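Local coordinates for ribonucleoside-diphosphate reductase subunit beta (Bacillus halodurans C-125, PDB 2RCC) that serves as the metal-binding small subunit of a class I ribonucleotide reductase, which makes deoxyribonucleotides for DNA synthesis from the corresponding ribonucleotides, at the zinc ion site and the interface of chains B and A. Residues are numbered along the deposited sequence; one frame, centred on the assembly and turned at random. Chains: chain A/B, Ribonucleoside-diphosphate reductase subunit beta.

Contact 1: the zinc ion site. Residues chain A 89, 92, 118-119, 122, 126, 186, 190, 216, 219-220, 223. With ZN (zinc ion), chain C; ZN (zinc ion), chain D.
This is the dinuclear metal site of the ribonucleotide reductase small chain, among helices 72-102, 106-133, 172-202 and 207-237. Partly occupied ZN (chain C) and ZN (chain D) lie 3.4 Å apart where the family binds iron; the zinc may come from purification or crystallisation. A:Glu119 and water 2 bridge them: the glutamate, bent at chi2 (-56°), gives OE1 to ZN (chain C) and OE2 to ZN (chain D). The ZN (chain D) side is tight and near octahedral, completed by A:Glu186 OE2, A:Glu220 OE1, A:His223 ND1 and water 3. A:His122 ND1 binds ZN (chain C) at 2.1 Å. A:His122 NE2 gives a nearly straight bond to A:Asp219 OD2 (2.8 Å), and A:His223 NE2 bonds A:Gln118 OE1 at 2.6 Å. The ZN (chain C) side is looser: its ion is poorly ordered and its shell irregular. Both oxygens of A:Asp89 face ZN (chain C) at long range, OD1 at 2.7 Å, probably as loose ligands. Water 1, on ZN (chain C), lies over one A:Phe190 face, toward its rim. A:Asp89 OD2 accepts from A:Tyr126 OH (3.0 Å) on its anti lone pair. An alanine at A:Asp89 would probably loosen ZN (chain C) and uncouple the tyrosine from the metals. In the iron-loaded enzyme the site would generate the radical at A:Tyr126, the active-site tyrosine.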
# COMPACT_ATOMS: atom_id res chain seq x y z
N ASP A 89 5.21 5.45 11.85
CA ASP A 89 4.93 4.66 10.60
C ASP A 89 3.49 4.12 10.48
O ASP A 89 3.04 3.93 9.36
CB ASP A 89 5.93 3.55 10.35
CG ASP A 89 7.17 4.03 9.63
OD1 ASP A 89 7.15 5.10 8.93
OD2 ASP A 89 8.20 3.36 9.83
N GLN A 92 1.83 7.23 9.20
CA GLN A 92 2.36 7.49 7.85
C GLN A 92 1.82 6.53 6.79
O GLN A 92 1.63 6.90 5.62
CB GLN A 92 3.90 7.43 7.91
CG GLN A 92 4.64 7.75 6.62
CD GLN A 92 4.46 9.16 6.16
OE1 GLN A 92 3.90 10.00 6.85
NE2 GLN A 92 4.94 9.45 4.95
N GLN A 118 5.67 0.37 1.58
CA GLN A 118 6.95 0.28 2.35
C GLN A 118 6.77 0.61 3.85
O GLN A 118 7.38 -0.04 4.73
CB GLN A 118 8.03 1.14 1.71
CG GLN A 118 8.42 0.65 0.35
CD GLN A 118 9.56 1.39 -0.27
OE1 GLN A 118 9.84 2.53 0.07
NE2 GLN A 118 10.21 0.76 -1.22
N GLU A 119 5.87 1.55 4.12
CA GLU A 119 5.49 1.94 5.47
C GLU A 119 4.76 0.83 6.21
O GLU A 119 5.00 0.63 7.39
CB GLU A 119 4.64 3.21 5.48
CG GLU A 119 5.22 4.50 4.87
CD GLU A 119 6.53 4.95 5.45
OE1 GLU A 119 7.19 4.23 6.20
OE2 GLU A 119 6.96 6.03 5.08
N HIS A 122 7.69 -1.41 7.22
CA HIS A 122 8.47 -0.74 8.28
C HIS A 122 7.75 -0.87 9.58
O HIS A 122 8.34 -1.26 10.55
CB HIS A 122 8.63 0.73 8.00
CG HIS A 122 9.49 1.05 6.81
ND1 HIS A 122 9.85 2.34 6.49
CD2 HIS A 122 10.05 0.25 5.87
CE1 HIS A 122 10.58 2.33 5.38
NE2 HIS A 122 10.72 1.08 4.99
N TYR A 126 8.66 -3.35 13.30
CA TYR A 126 8.77 -2.98 14.75
C TYR A 126 8.06 -4.00 15.63
O TYR A 126 8.55 -4.29 16.73
CB TYR A 126 8.30 -1.54 15.08
CG TYR A 126 8.89 -0.53 14.18
CD1 TYR A 126 10.27 -0.43 14.00
CD2 TYR A 126 8.09 0.33 13.49
CE1 TYR A 126 10.79 0.49 13.14
CE2 TYR A 126 8.60 1.25 12.65
CZ TYR A 126 9.94 1.32 12.47
OH TYR A 126 10.40 2.23 11.58
N GLU A 186 9.53 11.86 8.26
CA GLU A 186 10.44 10.95 7.55
C GLU A 186 11.88 11.38 7.53
O GLU A 186 12.77 10.55 7.65
CB GLU A 186 9.97 10.80 6.09
CG GLU A 186 8.57 10.23 6.02
CD GLU A 186 8.22 9.70 4.62
OE1 GLU A 186 8.03 10.48 3.65
OE2 GLU A 186 8.10 8.50 4.50
N PHE A 190 12.73 10.27 11.92
CA PHE A 190 13.35 8.96 11.68
C PHE A 190 14.86 9.08 11.69
O PHE A 190 15.54 8.22 12.25
CB PHE A 190 12.79 8.27 10.41
CG PHE A 190 11.60 7.41 10.70
CD1 PHE A 190 10.31 7.95 10.73
CD2 PHE A 190 11.78 6.09 11.08
CE1 PHE A 190 9.22 7.16 11.07
CE2 PHE A 190 10.72 5.31 11.45
CZ PHE A 190 9.42 5.85 11.44
N ILE A 216 15.52 0.29 6.46
CA ILE A 216 14.45 1.33 6.61
C ILE A 216 14.96 2.72 6.15
O ILE A 216 14.25 3.48 5.48
CB ILE A 216 13.96 1.38 8.08
CG1 ILE A 216 13.19 0.10 8.45
CG2 ILE A 216 13.12 2.61 8.33
CD1 ILE A 216 12.90 -0.06 9.98
N ASP A 219 15.17 3.09 2.41
CA ASP A 219 13.80 3.43 1.90
C ASP A 219 13.42 4.88 2.19
O ASP A 219 12.85 5.60 1.33
CB ASP A 219 12.73 2.53 2.49
CG ASP A 219 12.82 1.10 2.07
OD1 ASP A 219 13.45 0.79 1.04
OD2 ASP A 219 12.23 0.29 2.80
N GLU A 220 13.70 5.30 3.41
CA GLU A 220 13.41 6.64 3.88
C GLU A 220 14.02 7.74 3.02
O GLU A 220 13.35 8.75 2.76
CB GLU A 220 13.86 6.82 5.33
CG GLU A 220 13.16 7.91 6.06
CD GLU A 220 11.73 7.54 6.41
OE1 GLU A 220 10.81 7.71 5.57
OE2 GLU A 220 11.49 7.12 7.55
N HIS A 223 11.81 8.18 0.15
CA HIS A 223 10.55 8.80 0.58
C HIS A 223 10.65 10.36 0.67
O HIS A 223 9.76 11.10 0.19
CB HIS A 223 10.12 8.27 1.95
CG HIS A 223 9.79 6.80 1.96
ND1 HIS A 223 9.27 6.17 3.08
CD2 HIS A 223 9.85 5.85 0.99
CE1 HIS A 223 9.03 4.90 2.79
NE2 HIS A 223 9.40 4.68 1.54
ZN ZN C . 9.08 4.16 7.31
ZN ZN D . 8.86 6.88 5.22
O HOH W 1 10.77 4.49 8.54
O HOH W 2 10.03 5.44 5.84
O HOH W 3 8.47 7.13 7.48

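Contact 2: the interface of chains B and A. Residues chain B 8-10, 29, 101; chain A 91, 94-95, 98, 160, 163-164, 167.
In this small-subunit homodimer of the ribonucleotide reductase family, the N-terminal segment of chain B lies along helix 72-102 of chain A. B:Arg8 leaves its backbone with CG anti to the N (chi1 174°). Its CB and CG pass A:Arg98 NH2, the two side chains crossing obliquely. CD comes near A:Asp94 OD2, and the chain then bends at chi3 (59°). B:Arg8 NE gives a straight bond to A:Asp94 OD2 (3.0 Å), and B:Arg8 NH2 reaches A:Asp94 OD1 at 2.9 Å. Arginine and aspartate meet tip to tip in a side-on salt bridge. The carboxylate lies at the guanidinium edge but is met from above its own plane. A:Arg98 grips the same carboxylate side-on through NE and NH2. B:Asn29 ND2 adds a bond to the anti lone pair of A:Asp94 OD2 (2.9 Å). OD2 therefore accepts at least three bonds and OD1 at least two, which would favour the charged carboxylate. A:Arg98 NH2 also bonds the backbone B:Arg8 O at 2.8 Å, and NH1 forms a salt bridge, with poor hydrogen-bond geometry, to B:Glu101 OE2, whose carboxylate is turned 81° from the guanidinium. B:Ile10 inserts between helices 72-102 and 150-168. B:Ile10 CG2 meets A:Glu164 CG at 3.9 Å, while CD1 lies by A:Tyr95.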
# COMPACT_ATOMS: atom_id res chain seq x y z
N ARG B 8 -12.39 6.55 8.88
CA ARG B 8 -11.39 6.17 9.87
C ARG B 8 -10.61 7.38 10.36
O ARG B 8 -10.12 8.19 9.56
CB ARG B 8 -10.41 5.18 9.28
CG ARG B 8 -9.22 4.79 10.17
CD ARG B 8 -8.29 3.80 9.52
NE ARG B 8 -7.70 4.26 8.26
CZ ARG B 8 -8.14 3.97 7.03
NH1 ARG B 8 -9.16 3.15 6.80
NH2 ARG B 8 -7.50 4.45 5.99
N LYS B 9 -10.48 7.49 11.67
CA LYS B 9 -9.69 8.54 12.28
C LYS B 9 -8.22 8.16 12.16
O LYS B 9 -7.84 7.04 12.52
CB LYS B 9 -10.04 8.75 13.76
CG LYS B 9 -11.41 9.36 13.96
CD LYS B 9 -11.62 9.73 15.45
N ILE B 10 -7.39 9.11 11.76
CA ILE B 10 -5.96 8.85 11.62
C ILE B 10 -5.26 8.65 12.99
O ILE B 10 -4.16 8.10 13.05
CB ILE B 10 -5.30 9.97 10.74
CG1 ILE B 10 -4.02 9.47 10.05
CG2 ILE B 10 -5.06 11.22 11.57
CD1 ILE B 10 -3.52 10.40 8.95
N ASN B 29 -5.60 3.48 15.57
CA ASN B 29 -4.89 3.60 14.31
C ASN B 29 -3.36 3.31 14.45
O ASN B 29 -2.62 3.46 13.50
CB ASN B 29 -5.17 4.89 13.56
CG ASN B 29 -5.02 4.72 12.06
OD1 ASN B 29 -5.39 3.68 11.53
ND2 ASN B 29 -4.45 5.72 11.38
N GLU B 101 -11.15 4.01 3.01
CA GLU B 101 -11.04 5.07 4.02
C GLU B 101 -12.05 4.94 5.21
O GLU B 101 -11.87 5.57 6.23
CB GLU B 101 -11.15 6.45 3.35
CG GLU B 101 -10.53 7.55 4.16
CD GLU B 101 -10.47 8.90 3.41
OE1 GLU B 101 -11.17 9.09 2.39
OE2 GLU B 101 -9.72 9.77 3.88
N VAL A 91 0.80 5.83 11.45
CA VAL A 91 0.10 7.03 10.93
C VAL A 91 0.54 7.35 9.48
O VAL A 91 -0.25 7.75 8.67
CB VAL A 91 0.32 8.26 11.89
CG1 VAL A 91 0.01 9.56 11.22
CG2 VAL A 91 -0.50 8.08 13.23
N ASP A 94 -1.15 5.45 6.73
CA ASP A 94 -2.49 5.97 6.46
C ASP A 94 -2.42 7.29 5.68
O ASP A 94 -3.11 7.46 4.69
CB ASP A 94 -3.23 6.14 7.80
CG ASP A 94 -4.71 6.15 7.65
OD1 ASP A 94 -5.19 6.21 6.49
OD2 ASP A 94 -5.41 6.13 8.70
N TYR A 95 -1.62 8.26 6.16
CA TYR A 95 -1.45 9.52 5.45
C TYR A 95 -1.04 9.32 3.99
O TYR A 95 -1.63 9.95 3.08
CB TYR A 95 -0.43 10.42 6.19
CG TYR A 95 0.01 11.62 5.38
CD1 TYR A 95 -0.88 12.66 5.11
CD2 TYR A 95 1.28 11.70 4.86
CE1 TYR A 95 -0.49 13.76 4.35
CE2 TYR A 95 1.68 12.78 4.08
CZ TYR A 95 0.81 13.79 3.81
OH TYR A 95 1.24 14.85 3.06
N ARG A 98 -3.87 7.99 1.79
CA ARG A 98 -4.79 9.06 1.47
C ARG A 98 -4.21 10.07 0.44
O ARG A 98 -4.93 10.57 -0.44
CB ARG A 98 -5.21 9.75 2.76
CG ARG A 98 -5.96 8.75 3.72
CD ARG A 98 -6.57 9.43 4.82
NE ARG A 98 -6.81 8.57 5.98
CZ ARG A 98 -7.85 8.66 6.82
NH1 ARG A 98 -8.84 9.51 6.66
NH2 ARG A 98 -7.88 7.88 7.89
N ILE A 160 0.06 15.02 14.09
CA ILE A 160 -1.35 14.74 13.78
C ILE A 160 -2.13 15.98 13.34
O ILE A 160 -2.88 15.92 12.36
CB ILE A 160 -2.08 14.03 14.98
CG1 ILE A 160 -1.47 12.64 15.23
CG2 ILE A 160 -3.59 13.92 14.73
CD1 ILE A 160 -1.28 11.71 13.95
N TYR A 163 -1.32 16.63 9.68
CA TYR A 163 -1.98 15.69 8.78
C TYR A 163 -3.48 15.85 8.77
O TYR A 163 -4.09 15.76 7.72
CB TYR A 163 -1.55 14.27 9.21
CG TYR A 163 -0.16 13.84 8.75
CD1 TYR A 163 0.69 14.70 8.03
CD2 TYR A 163 0.34 12.55 9.06
CE1 TYR A 163 1.95 14.29 7.60
CE2 TYR A 163 1.60 12.13 8.63
CZ TYR A 163 2.39 13.02 7.89
OH TYR A 163 3.60 12.64 7.47
N GLU A 164 -4.08 16.07 9.93
CA GLU A 164 -5.54 16.24 10.01
C GLU A 164 -6.08 17.43 9.24
O GLU A 164 -7.16 17.35 8.66
CB GLU A 164 -6.01 16.31 11.48
CG GLU A 164 -6.02 14.96 12.15
CD GLU A 164 -6.63 14.98 13.57
OE1 GLU A 164 -6.48 16.00 14.28
OE2 GLU A 164 -7.25 13.96 13.95
N VAL A 167 -6.25 15.98 5.80
CA VAL A 167 -7.24 14.90 5.69
C VAL A 167 -8.68 15.43 5.82
O VAL A 167 -9.55 15.05 5.03
CB VAL A 167 -6.94 13.77 6.69
CG1 VAL A 167 -8.09 12.77 6.75
CG2 VAL A 167 -5.61 13.11 6.34
O HOH W 4 -10.55 10.93 8.68

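Contact 3: the interface of chains B and A. Residues chain B 11-13, 15, 17, 28-31; chain A 87, 90, 143-144, 146-147.
The N-terminal arm of chain B, from the ribonucleotide reductase small-chain family, wraps around A:Trp146 on short helix 145-148. Apolar and aromatic contacts come first. B:Val30 CG2 sits over one face of the indole, 3.4 Å from A:Trp146 CE2, and A:Phe87 CD1 shares that face. A:Lys147 CG lies on the opposite face. The far rim of the six-membered ring meets B:Ser28 CB at A:Trp146 CZ2 (3.3 Å) and B:Thr13 CG2 at A:Trp146 CZ3 (3.5 Å). B:Tyr11 and A:Phe87 pack edge to face with planes at 90°, the edge of A:Phe87 pointing at the B:Tyr11 ring; B:Tyr11 CE1 also touches the indole rim. Hydrogen bonds frame this group. B:Leu31 N gives a straight bond (170°) to A:Ser90 OG at 3.0 Å. B:Asn17 ND2 reaches the backbone A:Phe143 O at 2.8 Å, from above the carbonyl plane, while B:Asn17 OD1 accepts from B:Ser28 OG. The extended A:Lys147 puts NZ on a lone pair of B:Ala15 O (3.1 Å). Water 5 joins B:Tyr11 OH to A:Trp146 O. The indole stands in the crowded first-torsion position (chi1 69°). An alanine at A:Trp146 would remove the face under B:Val30 and the rim that B:Ser28 and B:Thr13 touch, and would probably loosen the arm.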
# COMPACT_ATOMS: atom_id res chain seq x y z
N TYR B 11 -5.92 9.07 14.07
CA TYR B 11 -5.42 9.06 15.44
C TYR B 11 -6.60 9.16 16.43
O TYR B 11 -7.42 10.07 16.32
CB TYR B 11 -4.56 10.30 15.61
CG TYR B 11 -3.99 10.61 16.98
CD1 TYR B 11 -2.94 9.89 17.49
CD2 TYR B 11 -4.44 11.71 17.72
CE1 TYR B 11 -2.37 10.20 18.71
CE2 TYR B 11 -3.86 12.03 18.93
CZ TYR B 11 -2.82 11.27 19.43
OH TYR B 11 -2.21 11.57 20.64
N ASP B 12 -6.70 8.21 17.34
CA ASP B 12 -7.76 8.21 18.36
C ASP B 12 -7.20 7.65 19.69
O ASP B 12 -7.01 6.45 19.84
CB ASP B 12 -8.96 7.42 17.84
CG ASP B 12 -10.15 7.45 18.77
OD1 ASP B 12 -10.10 8.04 19.85
OD2 ASP B 12 -11.18 6.88 18.40
N THR B 13 -6.93 8.54 20.64
CA THR B 13 -6.39 8.14 21.95
C THR B 13 -7.41 7.42 22.84
O THR B 13 -7.03 6.66 23.72
CB THR B 13 -5.82 9.35 22.75
OG1 THR B 13 -6.85 10.34 22.87
CG2 THR B 13 -4.60 9.94 22.06
N ALA B 15 -9.36 5.03 21.87
CA ALA B 15 -9.60 3.67 21.40
C ALA B 15 -8.42 2.71 21.63
O ALA B 15 -7.28 3.13 21.86
CB ALA B 15 -9.96 3.71 19.90
N ASN B 17 -5.89 -0.51 20.28
CA ASN B 17 -5.17 -0.79 19.04
C ASN B 17 -5.89 -1.84 18.22
O ASN B 17 -5.93 -1.70 16.98
CB ASN B 17 -3.70 -1.21 19.34
CG ASN B 17 -2.89 -0.11 20.07
OD1 ASN B 17 -3.27 1.06 20.07
ND2 ASN B 17 -1.75 -0.51 20.66
N SER B 28 -7.38 2.85 17.54
CA SER B 28 -6.42 3.91 17.76
C SER B 28 -5.71 4.40 16.53
O SER B 28 -5.27 5.54 16.48
CB SER B 28 -5.33 3.47 18.71
OG SER B 28 -4.58 2.39 18.24
N ASN B 29 -5.60 3.48 15.57
CA ASN B 29 -4.89 3.60 14.31
C ASN B 29 -3.36 3.31 14.45
O ASN B 29 -2.62 3.46 13.50
CB ASN B 29 -5.17 4.89 13.56
CG ASN B 29 -5.02 4.72 12.06
OD1 ASN B 29 -5.39 3.68 11.53
ND2 ASN B 29 -4.45 5.72 11.38
N VAL B 30 -2.92 2.90 15.64
CA VAL B 30 -1.56 2.45 15.87
C VAL B 30 -1.66 0.94 15.75
O VAL B 30 -2.45 0.31 16.47
CB VAL B 30 -1.05 2.82 17.26
CG1 VAL B 30 0.37 2.27 17.47
CG2 VAL B 30 -1.06 4.34 17.44
N LEU B 31 -0.90 0.38 14.79
CA LEU B 31 -0.95 -1.02 14.43
C LEU B 31 0.18 -1.87 15.03
O LEU B 31 1.33 -1.75 14.67
CB LEU B 31 -0.94 -1.18 12.91
CG LEU B 31 -0.94 -2.57 12.24
CD1 LEU B 31 -1.97 -3.57 12.75
CD2 LEU B 31 -1.05 -2.35 10.72
N PHE A 87 4.42 4.31 16.16
CA PHE A 87 3.36 5.33 16.08
C PHE A 87 3.49 6.09 14.76
O PHE A 87 2.51 6.23 14.04
CB PHE A 87 3.42 6.35 17.25
CG PHE A 87 2.41 7.45 17.13
CD1 PHE A 87 1.14 7.25 17.57
CD2 PHE A 87 2.69 8.65 16.47
CE1 PHE A 87 0.14 8.22 17.38
CE2 PHE A 87 1.72 9.60 16.28
CZ PHE A 87 0.45 9.38 16.73
N SER A 90 2.80 3.86 11.57
CA SER A 90 1.37 3.48 11.46
C SER A 90 0.60 4.67 10.87
O SER A 90 -0.22 4.55 9.95
CB SER A 90 0.76 3.10 12.81
OG SER A 90 1.25 1.88 13.32
N PHE A 143 3.41 -0.35 22.84
CA PHE A 143 2.35 0.04 21.88
C PHE A 143 1.17 0.83 22.53
O PHE A 143 0.23 1.15 21.83
CB PHE A 143 1.83 -1.16 21.06
CG PHE A 143 2.70 -1.55 19.89
CD1 PHE A 143 2.64 -0.83 18.71
CD2 PHE A 143 3.51 -2.69 19.93
CE1 PHE A 143 3.38 -1.20 17.60
CE2 PHE A 143 4.27 -3.07 18.84
CZ PHE A 143 4.20 -2.32 17.66
N GLU A 144 1.21 1.10 23.83
CA GLU A 144 0.28 1.98 24.55
C GLU A 144 1.06 3.26 25.05
O GLU A 144 0.42 4.13 25.63
CB GLU A 144 -0.34 1.34 25.80
CG GLU A 144 -1.19 0.07 25.72
CD GLU A 144 -2.46 0.18 24.88
OE1 GLU A 144 -3.34 1.01 25.19
OE2 GLU A 144 -2.59 -0.64 23.94
N TRP A 146 2.28 5.84 23.54
CA TRP A 146 1.74 7.01 22.87
C TRP A 146 0.44 7.58 23.54
O TRP A 146 0.16 8.77 23.42
CB TRP A 146 1.54 6.71 21.37
CG TRP A 146 0.47 5.75 21.12
CD1 TRP A 146 0.55 4.40 21.14
CD2 TRP A 146 -0.87 6.07 20.89
NE1 TRP A 146 -0.68 3.86 20.90
CE2 TRP A 146 -1.57 4.87 20.76
CE3 TRP A 146 -1.57 7.28 20.79
CZ2 TRP A 146 -2.90 4.84 20.52
CZ3 TRP A 146 -2.88 7.24 20.54
CH2 TRP A 146 -3.55 6.03 20.41
N LYS A 147 -0.34 6.73 24.21
CA LYS A 147 -1.56 7.17 24.89
C LYS A 147 -1.26 7.67 26.30
O LYS A 147 -2.01 8.48 26.80
CB LYS A 147 -2.58 6.04 25.07
CG LYS A 147 -2.95 5.26 23.85
CD LYS A 147 -3.93 4.08 24.17
CE LYS A 147 -4.12 3.17 22.93
NZ LYS A 147 -4.76 1.83 23.05
O HOH W 5 0.25 10.34 20.98
O HOH W 6 -4.87 -1.20 22.93

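Contact 4: the interface of chains B and A. Residues chain B 54, 56, 117, 120-121, 124; chain A 42, 45-46, 49.
Short helix 41-50 of chain A meets helix 106-133, the loop at B:Thr54 and 3-10 helix 55-57 of chain B. Both chains are small subunits of the ribonucleotide reductase family, and helix 106-133 also carries metal ligands. A:Tyr45 makes the polar link. Its CG is anti to the backbone N (chi1 172°), which sends the phenol across toward chain B. A:Tyr45 OH donates to B:Gln124 OE1 at 2.7 Å. The donor lies 30° above the plane of the side-chain carbonyl. B:Gln124 starts with CG anti to the backbone N and then bends at chi2 (-104°), which brings its amide to the ring edge. B:Gln124 CD lies 3.6 Å from A:Tyr45 CE2. On the other edge, A:Tyr45 CE1 meets B:Val120 CG1 at 3.9 Å as the two side chains slide past each other. A:Leu49 CG covers part of one ring face from within chain A. The two branches of A:Leu49 part toward different rings. A:Leu49 CD1 lies at the edge of B:Phe56, 3.8 Å from B:Phe56 CE2, and also near B:Thr54 CG2. A:Leu49 CD2 approaches the edge of B:Phe117, 3.9 Å from B:Phe117 CE1. B:Phe56 meets A:Tyr42 tip to tip, with A:Tyr42 OH in the ring plane and 3.4 Å from B:Phe56 CZ. A:Lys46, incompletely modelled, crosses the phenylalanine at about a right angle, its CG 3.9 Å from B:Phe56 CZ.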
# COMPACT_ATOMS: atom_id res chain seq x y z
N THR B 54 8.37 -9.04 -9.02
CA THR B 54 8.26 -7.88 -9.89
C THR B 54 8.45 -8.37 -11.31
O THR B 54 9.07 -9.40 -11.53
CB THR B 54 9.28 -6.71 -9.61
OG1 THR B 54 10.55 -7.01 -10.18
CG2 THR B 54 9.37 -6.40 -8.11
N PHE B 56 10.48 -7.39 -13.44
CA PHE B 56 11.86 -7.30 -13.83
C PHE B 56 12.66 -8.58 -13.64
O PHE B 56 13.75 -8.68 -14.16
CB PHE B 56 12.55 -6.10 -13.11
CG PHE B 56 11.88 -4.78 -13.41
CD1 PHE B 56 12.06 -4.17 -14.63
CD2 PHE B 56 11.02 -4.20 -12.49
CE1 PHE B 56 11.41 -2.95 -14.93
CE2 PHE B 56 10.38 -2.99 -12.78
CZ PHE B 56 10.59 -2.37 -14.01
N PHE B 117 -0.65 -1.29 -3.83
CA PHE B 117 0.70 -1.49 -4.33
C PHE B 117 0.79 -2.67 -5.34
O PHE B 117 1.36 -2.54 -6.44
CB PHE B 117 1.63 -1.66 -3.16
CG PHE B 117 2.94 -2.25 -3.53
CD1 PHE B 117 3.86 -1.52 -4.27
CD2 PHE B 117 3.21 -3.57 -3.26
CE1 PHE B 117 5.06 -2.09 -4.70
CE2 PHE B 117 4.40 -4.14 -3.66
CZ PHE B 117 5.32 -3.39 -4.38
N VAL B 120 -0.60 -1.63 -8.58
CA VAL B 120 0.40 -0.81 -9.27
C VAL B 120 1.37 -1.71 -10.03
O VAL B 120 1.63 -1.49 -11.21
CB VAL B 120 1.17 0.14 -8.31
CG1 VAL B 120 2.42 0.69 -9.00
CG2 VAL B 120 0.27 1.32 -7.83
N VAL B 121 1.90 -2.71 -9.34
CA VAL B 121 2.82 -3.65 -9.95
C VAL B 121 2.17 -4.52 -11.07
O VAL B 121 2.79 -4.74 -12.14
CB VAL B 121 3.53 -4.54 -8.92
CG1 VAL B 121 4.46 -5.53 -9.66
CG2 VAL B 121 4.36 -3.67 -7.92
N GLN B 124 1.87 -2.22 -14.17
CA GLN B 124 3.18 -2.07 -14.80
C GLN B 124 3.66 -3.36 -15.53
O GLN B 124 4.37 -3.27 -16.55
CB GLN B 124 4.19 -1.55 -13.77
CG GLN B 124 5.61 -1.36 -14.30
CD GLN B 124 6.56 -2.44 -13.87
OE1 GLN B 124 6.50 -2.94 -12.73
NE2 GLN B 124 7.53 -2.74 -14.73
N TYR A 42 10.00 7.07 -13.21
CA TYR A 42 10.26 5.65 -13.52
C TYR A 42 11.54 5.10 -12.87
O TYR A 42 11.50 4.03 -12.28
CB TYR A 42 10.20 5.38 -15.03
CG TYR A 42 10.23 3.91 -15.41
CD1 TYR A 42 9.25 3.02 -14.94
CD2 TYR A 42 11.17 3.43 -16.30
CE1 TYR A 42 9.26 1.69 -15.29
CE2 TYR A 42 11.18 2.09 -16.67
CZ TYR A 42 10.23 1.23 -16.17
OH TYR A 42 10.24 -0.08 -16.55
N TYR A 45 10.70 4.57 -9.25
CA TYR A 45 9.88 3.36 -9.13
C TYR A 45 10.76 2.09 -9.14
O TYR A 45 10.65 1.25 -8.25
CB TYR A 45 8.82 3.34 -10.23
CG TYR A 45 8.03 2.06 -10.33
CD1 TYR A 45 6.98 1.80 -9.45
CD2 TYR A 45 8.30 1.13 -11.33
CE1 TYR A 45 6.27 0.64 -9.54
CE2 TYR A 45 7.59 -0.03 -11.42
CZ TYR A 45 6.56 -0.28 -10.53
OH TYR A 45 5.82 -1.44 -10.62
N LYS A 46 11.64 1.99 -10.12
CA LYS A 46 12.59 0.87 -10.23
C LYS A 46 13.52 0.73 -9.03
O LYS A 46 13.77 -0.37 -8.55
CB LYS A 46 13.42 0.99 -11.51
CG LYS A 46 12.66 0.68 -12.80
CD LYS A 46 13.61 0.54 -14.01
CE LYS A 46 14.27 1.86 -14.37
N LEU A 49 11.44 -0.58 -5.96
CA LEU A 49 11.21 -2.01 -6.14
C LEU A 49 12.47 -2.80 -5.89
O LEU A 49 12.42 -3.84 -5.23
CB LEU A 49 10.69 -2.34 -7.53
CG LEU A 49 9.25 -1.98 -7.90
CD1 LEU A 49 8.89 -2.59 -9.26
CD2 LEU A 49 8.26 -2.49 -6.85

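Contacts 2 and 3 are neighbours, with C-alpha centres about 12 Å apart, and share B:Asn29. Both place the N-terminal arm of chain B on helix 72-102 of chain A. That helix also supplies A:Asp89 to contact 1, whose centre is about 16 Å from contact 2 and 17 Å from contact 3. Contact 4 lies about 25 Å from contact 2, 31 Å from contact 3 and 18 Å from contact 1, its centre about 10 Å from B:Tyr126. It uses helix 106-133 of chain B, whose chain A counterpart lines contact 1. Shared helices may let association steady the metal-binding core.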